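Local coordinates for rhamnose ABC transporter, rhamnose-binding protein (Actinomyces odontolyticus ATCC 17982, PDB 5BQ3), which probably binds rhamnose or a related sugar as the solute-binding component of an ABC transporter, at residues G54-A59 with A278-A283; K201-A206 with T230-S235; K242-G247 with T262-A267. All blocks are in the same frame, centred on the assembly; numbering follows the deposited sequence.

Contact 1. Residues G54-A59 with A278-A283; sequences GEIGFA and AAYAGA
With Ile56 CG1 anti to the carbonyl carbon (chi1 -67°) and CD1 carried on in a nearly extended chain (chi2 154°), the long branch of Ile56 lies over one face of the Tyr280 ring. CD1 stands 3.7 Å from the Tyr280 ring centroid, only 7° off the ring normal, a well-centred CH-pi contact. Behind it, CG1 sits over the hydroxyl half of the same face, 3.6 Å from Tyr280 CE1, so that the two side chains run past each other in opposite directions. The methyl branch takes a different partner: Ile56 CG2 is 3.8 Å from Ala283 CB, one helical turn further along 278-283. Phe58 reaches that same methyl, its CZ 3.8 Å from Ala283 CB, after Gly57, with positive phi, has ended the helix and turned the chain.

This packing joins the end of helix 40-56 to helix 271-287 in the N-terminal lobe of a type I periplasmic binding protein fold. Strand 29-33 of the six-stranded parallel sheet lies beneath: Phe58, just past the end of helix 40-56, touches Ile30, and Ala279 of helix 271-287 touches Phe32.

At the outer margin the carboxylate of Glu55 meets the edge of the tyrosine, with Glu55 OE1 3.1 Å from Tyr280 OH. The main polar partner of OE1 is, however, the hydroxyl of Tyr276, one turn earlier on helix 271-287. The contact is therefore chiefly one of dispersion and CH-pi packing, edged on its more exposed side by a carboxylate oxygen that has two tyrosine hydroxyls close by.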
loop_
_atom_site.group_PDB
_atom_site.type_symbol
_atom_site.label_atom_id
_atom_site.label_comp_id
_atom_site.label_asym_id
_atom_site.label_seq_id
_atom_site.Cartn_x
_atom_site.Cartn_y
_atom_site.Cartn_z
ATOM N N GLY A 54 7.831 0.518 21.005
ATOM C CA GLY A 54 7.754 0.052 22.385
ATOM C C GLY A 54 8.655 -1.145 22.614
ATOM O O GLY A 54 9.330 -1.225 23.642
ATOM N N GLU A 55 8.685 -2.078 21.632
ATOM C CA GLU A 55 9.523 -3.281 21.629
ATOM C C GLU A 55 11.006 -2.903 21.585
ATOM O O GLU A 55 11.808 -3.487 22.315
ATOM C CB GLU A 55 9.181 -4.184 20.429
ATOM C CG GLU A 55 7.898 -4.984 20.576
ATOM C CD GLU A 55 7.502 -5.808 19.367
ATOM O OE1 GLU A 55 8.404 -6.297 18.647
ATOM O OE2 GLU A 55 6.281 -5.987 19.152
ATOM N N ILE A 56 11.357 -1.923 20.722
ATOM C CA ILE A 56 12.711 -1.391 20.529
ATOM C C ILE A 56 13.195 -0.751 21.848
ATOM O O ILE A 56 14.310 -1.031 22.298
ATOM C CB ILE A 56 12.733 -0.393 19.327
ATOM C CG1 ILE A 56 12.477 -1.119 17.991
ATOM C CG2 ILE A 56 14.044 0.381 19.263
ATOM C CD1 ILE A 56 11.880 -0.263 16.880
ATOM N N GLY A 57 12.337 0.070 22.456
ATOM C CA GLY A 57 12.622 0.732 23.721
ATOM C C GLY A 57 12.917 2.213 23.615
ATOM O O GLY A 57 13.792 2.712 24.328
ATOM N N PHE A 58 12.179 2.934 22.741
ATOM C CA PHE A 58 12.318 4.383 22.567
ATOM C C PHE A 58 11.835 5.109 23.822
ATOM O O PHE A 58 10.846 4.684 24.429
ATOM C CB PHE A 58 11.529 4.870 21.339
ATOM C CG PHE A 58 12.244 4.773 20.011
ATOM C CD1 PHE A 58 13.088 5.791 19.582
ATOM C CD2 PHE A 58 12.027 3.692 19.164
ATOM C CE1 PHE A 58 13.729 5.713 18.342
ATOM C CE2 PHE A 58 12.669 3.615 17.924
ATOM C CZ PHE A 58 13.514 4.627 17.521
ATOM N N ALA A 59 12.536 6.188 24.214
ATOM C CA ALA A 59 12.208 6.996 25.394
ATOM C C ALA A 59 10.871 7.724 25.220
ATOM O O ALA A 59 10.071 7.751 26.153
ATOM C CB ALA A 59 13.318 7.997 25.671
ATOM N N ALA A 278 9.161 0.338 9.470
ATOM C CA ALA A 278 9.593 1.739 9.481
ATOM C C ALA A 278 10.206 2.158 10.825
ATOM O O ALA A 278 11.231 2.836 10.831
ATOM C CB ALA A 278 8.426 2.645 9.133
ATOM N N ALA A 279 9.596 1.741 11.954
ATOM C CA ALA A 279 10.077 2.048 13.303
ATOM C C ALA A 279 11.410 1.352 13.577
ATOM O O ALA A 279 12.276 1.946 14.223
ATOM C CB ALA A 279 9.042 1.640 14.336
ATOM N N TYR A 280 11.588 0.114 13.061
ATOM C CA TYR A 280 12.830 -0.654 13.205
ATOM C C TYR A 280 13.921 -0.094 12.293
ATOM O O TYR A 280 15.093 -0.115 12.668
ATOM C CB TYR A 280 12.602 -2.150 12.923
ATOM C CG TYR A 280 12.193 -2.933 14.153
ATOM C CD1 TYR A 280 13.149 -3.482 15.005
ATOM C CD2 TYR A 280 10.852 -3.108 14.479
ATOM C CE1 TYR A 280 12.778 -4.190 16.148
ATOM C CE2 TYR A 280 10.470 -3.814 15.618
ATOM C CZ TYR A 280 11.436 -4.348 16.455
ATOM O OH TYR A 280 11.057 -5.051 17.573
ATOM N N ALA A 281 13.524 0.421 11.106
ATOM C CA ALA A 281 14.417 1.034 10.120
ATOM C C ALA A 281 14.997 2.341 10.651
ATOM O O ALA A 281 16.179 2.608 10.449
ATOM C CB ALA A 281 13.674 1.283 8.821
ATOM N N GLY A 282 14.166 3.120 11.343
ATOM C CA GLY A 282 14.547 4.387 11.951
ATOM C C GLY A 282 15.457 4.205 13.147
ATOM O O GLY A 282 16.389 4.988 13.339
ATOM N N ALA A 283 15.197 3.153 13.947
ATOM C CA ALA A 283 15.984 2.786 15.126
ATOM C C ALA A 283 17.376 2.312 14.720
ATOM O O ALA A 283 18.345 2.599 15.423
ATOM C CB ALA A 283 15.269 1.699 15.911
#

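Contact 2. Residues K201-A206 with T230-S235; sequences KSFQEA and TARYLS
Helical segments 201-206 and 230-235 approach to 8.8 Å between their axes at a crossing angle of -46°, and their backbones come nearest where Ala206 CA lies 5.6 Å from Thr230 CA. They belong to two helices on one face of the C-terminal lobe of a type I periplasmic binding protein. Helix 224-236 is the crossover of the beta-alpha-beta unit that links strands 218-221 and 244-247, and helix 199-212 leads into the first of these strands.

Phe203 is the centrepiece. Its CG is anti to the backbone N (chi1 -171°), which lays the ring out toward the other helix, where residues of 230-235 approach from opposite sides of its plane. On one side Tyr233 presents its edge, a T-shaped pair with centroids of the Phe203 and Tyr233 rings 5.8 Å apart and planes at 89°. Tyr233 CB lies over the same face as a CH-pi donor, 3.7 Å from Phe203 CE2. On the other side Arg232, bent at chi3, brings its guanidinium nearly parallel to the ring but displaced toward the rim: Phe203 CD2 lies over the guanidinium face, 3.4 Å from Arg232 NH2. That group is held in a salt bridge by Asp199, at the start of helix 199-212, which probably fixes the cation beside the phenyl ring.

Deeper in, Ala206 CB meets Thr230 CG2 at 3.8 Å, and both side chains rest on Leu158 of strand 153-159. The Thr230 hydroxyl turns back to the carbonyl of Gly226 in its own helix. The carbonyl carbon of Ala206 lies over one face of the Tyr233 ring, offset toward its rim, with Ala206 O 3.6 Å from Tyr233 CE2.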
loop_
_atom_site.group_PDB
_atom_site.type_symbol
_atom_site.label_atom_id
_atom_site.label_comp_id
_atom_site.label_asym_id
_atom_site.label_seq_id
_atom_site.Cartn_x
_atom_site.Cartn_y
_atom_site.Cartn_z
ATOM N N LYS A 201 -19.629 6.077 -10.520
ATOM C CA LYS A 201 -19.025 5.922 -11.847
ATOM C C LYS A 201 -18.535 4.472 -12.058
ATOM O O LYS A 201 -18.799 3.909 -13.119
ATOM C CB LYS A 201 -17.881 6.943 -12.048
ATOM C CG LYS A 201 -17.148 6.877 -13.398
ATOM C CD LYS A 201 -17.927 7.484 -14.561
ATOM C CE LYS A 201 -17.134 7.419 -15.842
ATOM N NZ LYS A 201 -17.964 7.763 -17.027
ATOM N N SER A 202 -17.859 3.871 -11.049
ATOM C CA SER A 202 -17.350 2.489 -11.097
ATOM C C SER A 202 -18.488 1.467 -11.238
ATOM O O SER A 202 -18.301 0.442 -11.900
ATOM C CB SER A 202 -16.524 2.165 -9.857
ATOM O OG SER A 202 -15.405 3.022 -9.720
ATOM N N PHE A 203 -19.659 1.750 -10.620
ATOM C CA PHE A 203 -20.854 0.906 -10.696
ATOM C C PHE A 203 -21.429 0.947 -12.113
ATOM O O PHE A 203 -21.835 -0.092 -12.637
ATOM C CB PHE A 203 -21.909 1.361 -9.671
ATOM C CG PHE A 203 -23.091 0.431 -9.528
ATOM C CD1 PHE A 203 -24.190 0.538 -10.374
ATOM C CD2 PHE A 203 -23.114 -0.541 -8.538
ATOM C CE1 PHE A 203 -25.275 -0.332 -10.252
ATOM C CE2 PHE A 203 -24.210 -1.397 -8.402
ATOM C CZ PHE A 203 -25.278 -1.295 -9.267
ATOM N N GLN A 204 -21.471 2.155 -12.719
ATOM C CA GLN A 204 -21.970 2.401 -14.073
ATOM C C GLN A 204 -21.053 1.760 -15.109
ATOM O O GLN A 204 -21.546 1.221 -16.103
ATOM C CB GLN A 204 -22.105 3.909 -14.338
ATOM C CG GLN A 204 -23.356 4.529 -13.716
ATOM C CD GLN A 204 -23.310 6.037 -13.594
ATOM O OE1 GLN A 204 -22.367 6.715 -14.025
ATOM N NE2 GLN A 204 -24.345 6.599 -12.987
ATOM N N GLU A 205 -19.725 1.803 -14.867
ATOM C CA GLU A 205 -18.710 1.208 -15.743
ATOM C C GLU A 205 -18.798 -0.314 -15.716
ATOM O O GLU A 205 -18.640 -0.939 -16.761
ATOM C CB GLU A 205 -17.293 1.673 -15.371
ATOM C CG GLU A 205 -16.973 3.106 -15.775
ATOM C CD GLU A 205 -17.119 3.475 -17.241
ATOM O OE1 GLU A 205 -16.644 2.708 -18.109
ATOM O OE2 GLU A 205 -17.693 4.549 -17.521
ATOM N N ALA A 206 -19.082 -0.903 -14.536
ATOM C CA ALA A 206 -19.246 -2.349 -14.346
ATOM C C ALA A 206 -20.532 -2.844 -15.013
ATOM O O ALA A 206 -20.552 -3.953 -15.548
ATOM C CB ALA A 206 -19.262 -2.686 -12.864
ATOM N N THR A 230 -18.157 -2.786 -8.160
ATOM C CA THR A 230 -18.312 -3.907 -9.094
ATOM C C THR A 230 -18.921 -5.107 -8.354
ATOM O O THR A 230 -19.764 -5.803 -8.922
ATOM C CB THR A 230 -16.975 -4.252 -9.773
ATOM O OG1 THR A 230 -16.392 -3.056 -10.284
ATOM C CG2 THR A 230 -17.136 -5.236 -10.927
ATOM N N ALA A 231 -18.514 -5.328 -7.085
ATOM C CA ALA A 231 -19.030 -6.403 -6.238
ATOM C C ALA A 231 -20.504 -6.177 -5.924
ATOM O O ALA A 231 -21.274 -7.137 -5.921
ATOM C CB ALA A 231 -18.228 -6.491 -4.954
ATOM N N ARG A 232 -20.901 -4.902 -5.707
ATOM C CA ARG A 232 -22.282 -4.514 -5.427
ATOM C C ARG A 232 -23.164 -4.759 -6.654
ATOM O O ARG A 232 -24.323 -5.146 -6.494
ATOM C CB ARG A 232 -22.355 -3.047 -4.984
ATOM C CG ARG A 232 -23.633 -2.711 -4.216
ATOM C CD ARG A 232 -23.607 -1.334 -3.584
ATOM N NE ARG A 232 -23.737 -0.265 -4.575
ATOM C CZ ARG A 232 -22.746 0.538 -4.943
ATOM N NH1 ARG A 232 -21.539 0.408 -4.402
ATOM N NH2 ARG A 232 -22.953 1.482 -5.850
ATOM N N TYR A 233 -22.608 -4.563 -7.868
ATOM C CA TYR A 233 -23.328 -4.795 -9.120
ATOM C C TYR A 233 -23.506 -6.293 -9.379
ATOM O O TYR A 233 -24.621 -6.718 -9.678
ATOM C CB TYR A 233 -22.629 -4.117 -10.318
ATOM C CG TYR A 233 -23.179 -4.556 -11.660
ATOM C CD1 TYR A 233 -24.427 -4.122 -12.100
ATOM C CD2 TYR A 233 -22.474 -5.442 -12.469
ATOM C CE1 TYR A 233 -24.957 -4.558 -13.314
ATOM C CE2 TYR A 233 -22.994 -5.886 -13.684
ATOM C CZ TYR A 233 -24.235 -5.436 -14.106
ATOM O OH TYR A 233 -24.748 -5.858 -15.312
ATOM N N LEU A 234 -22.409 -7.078 -9.294
ATOM C CA LEU A 234 -22.402 -8.519 -9.557
ATOM C C LEU A 234 -23.309 -9.303 -8.602
ATOM O O LEU A 234 -24.013 -10.202 -9.061
ATOM C CB LEU A 234 -20.977 -9.089 -9.516
ATOM C CG LEU A 234 -20.070 -8.718 -10.692
ATOM C CD1 LEU A 234 -18.619 -8.814 -10.301
ATOM C CD2 LEU A 234 -20.345 -9.585 -11.907
ATOM N N SER A 235 -23.325 -8.942 -7.300
ATOM C CA SER A 235 -24.149 -9.599 -6.275
ATOM C C SER A 235 -25.656 -9.392 -6.501
ATOM O O SER A 235 -26.448 -10.258 -6.124
ATOM C CB SER A 235 -23.774 -9.101 -4.884
ATOM O OG SER A 235 -23.952 -7.699 -4.773
#

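Contact 3. Residues K242-G247 with T262-A267; sequences KVFLTG and TVKEFA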
loop_
_atom_site.group_PDB
_atom_site.type_symbol
_atom_site.label_atom_id
_atom_site.label_comp_id
_atom_site.label_asym_id
_atom_site.label_seq_id
_atom_site.Cartn_x
_atom_site.Cartn_y
_atom_site.Cartn_z
ATOM N N LYS A 242 -20.877 -16.403 -11.528
ATOM C CA LYS A 242 -20.548 -16.712 -12.923
ATOM C C LYS A 242 -19.339 -15.882 -13.391
ATOM O O LYS A 242 -18.393 -16.445 -13.947
ATOM C CB LYS A 242 -21.766 -16.480 -13.834
ATOM C CG LYS A 242 -22.902 -17.474 -13.604
ATOM C CD LYS A 242 -24.119 -17.143 -14.450
ATOM C CE LYS A 242 -25.232 -18.137 -14.239
ATOM N NZ LYS A 242 -26.423 -17.813 -15.066
ATOM N N VAL A 243 -19.371 -14.552 -13.154
ATOM C CA VAL A 243 -18.280 -13.638 -13.498
ATOM C C VAL A 243 -17.468 -13.403 -12.219
ATOM O O VAL A 243 -18.007 -12.908 -11.225
ATOM C CB VAL A 243 -18.777 -12.313 -14.153
ATOM C CG1 VAL A 243 -17.627 -11.334 -14.387
ATOM C CG2 VAL A 243 -19.516 -12.581 -15.460
ATOM N N PHE A 244 -16.185 -13.798 -12.243
ATOM C CA PHE A 244 -15.267 -13.661 -11.113
ATOM C C PHE A 244 -14.796 -12.220 -10.943
ATOM O O PHE A 244 -14.644 -11.501 -11.925
ATOM C CB PHE A 244 -14.050 -14.588 -11.285
ATOM C CG PHE A 244 -14.369 -16.059 -11.210
ATOM C CD1 PHE A 244 -14.345 -16.732 -9.993
ATOM C CD2 PHE A 244 -14.674 -16.781 -12.358
ATOM C CE1 PHE A 244 -14.644 -18.097 -9.924
ATOM C CE2 PHE A 244 -14.974 -18.144 -12.289
ATOM C CZ PHE A 244 -14.956 -18.792 -11.071
ATOM N N LEU A 245 -14.564 -11.800 -9.696
ATOM C CA LEU A 245 -14.077 -10.459 -9.414
ATOM C C LEU A 245 -12.908 -10.524 -8.447
ATOM O O LEU A 245 -13.011 -11.092 -7.361
ATOM C CB LEU A 245 -15.186 -9.525 -8.888
ATOM C CG LEU A 245 -14.738 -8.119 -8.447
ATOM C CD1 LEU A 245 -14.295 -7.263 -9.624
ATOM C CD2 LEU A 245 -15.809 -7.431 -7.679
ATOM N N THR A 246 -11.800 -9.918 -8.861
ATOM C CA THR A 246 -10.575 -9.840 -8.079
ATOM C C THR A 246 -9.927 -8.464 -8.319
ATOM O O THR A 246 -10.423 -7.663 -9.118
ATOM C CB THR A 246 -9.657 -11.042 -8.393
ATOM O OG1 THR A 246 -8.566 -11.044 -7.478
ATOM C CG2 THR A 246 -9.149 -11.055 -9.822
ATOM N N GLY A 247 -8.852 -8.201 -7.592
ATOM C CA GLY A 247 -8.112 -6.953 -7.677
ATOM C C GLY A 247 -7.577 -6.553 -6.325
ATOM O O GLY A 247 -7.117 -7.407 -5.562
ATOM N N THR A 262 -19.665 -13.697 -4.143
ATOM C CA THR A 262 -19.459 -12.711 -5.219
ATOM C C THR A 262 -17.952 -12.578 -5.502
ATOM O O THR A 262 -17.541 -12.538 -6.663
ATOM C CB THR A 262 -20.110 -11.359 -4.847
ATOM O OG1 THR A 262 -21.466 -11.578 -4.453
ATOM C CG2 THR A 262 -20.064 -10.344 -5.988
ATOM N N VAL A 263 -17.142 -12.528 -4.430
ATOM C CA VAL A 263 -15.683 -12.428 -4.470
ATOM C C VAL A 263 -15.101 -13.679 -3.792
ATOM O O VAL A 263 -15.550 -14.048 -2.707
ATOM C CB VAL A 263 -15.182 -11.107 -3.810
ATOM C CG1 VAL A 263 -13.659 -10.996 -3.861
ATOM C CG2 VAL A 263 -15.829 -9.885 -4.456
ATOM N N LYS A 264 -14.133 -14.344 -4.441
ATOM C CA LYS A 264 -13.479 -15.534 -3.887
ATOM C C LYS A 264 -12.151 -15.142 -3.232
ATOM O O LYS A 264 -11.894 -15.540 -2.089
ATOM C CB LYS A 264 -13.274 -16.617 -4.960
ATOM C CG LYS A 264 -14.564 -17.347 -5.324
ATOM C CD LYS A 264 -14.322 -18.533 -6.241
ATOM C CE LYS A 264 -15.597 -19.297 -6.511
ATOM N NZ LYS A 264 -15.358 -20.491 -7.364
ATOM N N GLU A 265 -11.328 -14.332 -3.939
ATOM C CA GLU A 265 -10.034 -13.860 -3.450
ATOM C C GLU A 265 -9.627 -12.536 -4.104
ATOM O O GLU A 265 -9.735 -12.367 -5.319
ATOM C CB GLU A 265 -8.934 -14.917 -3.680
ATOM C CG GLU A 265 -7.673 -14.684 -2.862
ATOM C CD GLU A 265 -6.584 -15.727 -3.026
ATOM O OE1 GLU A 265 -6.096 -15.914 -4.163
ATOM O OE2 GLU A 265 -6.201 -16.338 -2.003
ATOM N N PHE A 266 -9.145 -11.609 -3.274
ATOM C CA PHE A 266 -8.600 -10.311 -3.657
ATOM C C PHE A 266 -7.297 -10.111 -2.875
ATOM O O PHE A 266 -6.952 -10.955 -2.048
ATOM C CB PHE A 266 -9.614 -9.163 -3.426
ATOM C CG PHE A 266 -9.939 -8.858 -1.982
ATOM C CD1 PHE A 266 -10.961 -9.535 -1.326
ATOM C CD2 PHE A 266 -9.242 -7.878 -1.286
ATOM C CE1 PHE A 266 -11.254 -9.262 0.012
ATOM C CE2 PHE A 266 -9.531 -7.611 0.055
ATOM C CZ PHE A 266 -10.544 -8.294 0.691
ATOM N N ALA A 267 -6.566 -9.029 -3.142
ATOM C CA ALA A 267 -5.315 -8.754 -2.453
ATOM C C ALA A 267 -5.211 -7.295 -2.025
ATOM O O ALA A 267 -5.954 -6.446 -2.514
ATOM C CB ALA A 267 -4.134 -9.119 -3.343
HETATM O O HOH W 1 -19.413 -12.884 -8.890
HETATM O O HOH W 2 -15.794 -14.287 -7.785
#
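Thr246 and Glu265 make a direct polar link between the two segments: Thr246 OG1 donates to Glu265 O at 2.8 Å, with the donor tilted 19° from the plane of the Glu265 carbonyl. With OG1 anti to the backbone N (chi1 -172°), the hydroxyl is directed across to segment 262-267. Further along, Ala267 N donates a nearly straight bond to Gly247 O, 3.0 Å long, the sole direct backbone hydrogen bond between the segments. At their other end one water bridges Val243 O and Thr262 O, and a second donates to Thr262 O at 2.7 Å while accepting a weak bond from Leu245 N.

Around this polar framework, Leu245 CD2 meets Val263 CG2 at 4.1 Å, and the extended Lys264 chain passes the edge of the Phe244 ring, with Lys264 NZ 3.6 Å from Phe244 CE1. Beyond the pair, Glu265 OE2 is bonded to Asn323, and Phe266 meets the ring of Phe322 on strand 320-322, the antiparallel partner of 266-268.

Strand 244-247 is the edge of the C-terminal lobe's parallel sheet, bonded to 218-221. Segment 262-267 runs roughly alongside, 28° apart in direction, before the chain crosses to helix 271-287 of the other lobe, as in type I periplasmic binding proteins. Thr246 and Glu265 touch helix 134-149, whereas Leu245 packs on helix 224-236 and Val263 on helix 251-260, the helix that connects the two segments.

How the contacts relate
Contacts 2 and 3 share the C-terminal lobe and touch, with Leu245 and Thr262 packed against Thr230, Ala231 and Ser235, so that helix 224-236 serves both. Contact 1 lies on the opposite side of the chain's centre, its centre about 43 Å from that of contact 2, in the other lobe. It is connected to contact 3 through the chain, since strand 266-268 leads into helix 271-287. Contact 3 is the most buried and relies on backbone, hydroxyl and water-mediated bonds beside a sheet edge. Contacts 1 and 2, partly buried between helical elements, rely instead on aromatic faces, with charged groups toward the margin.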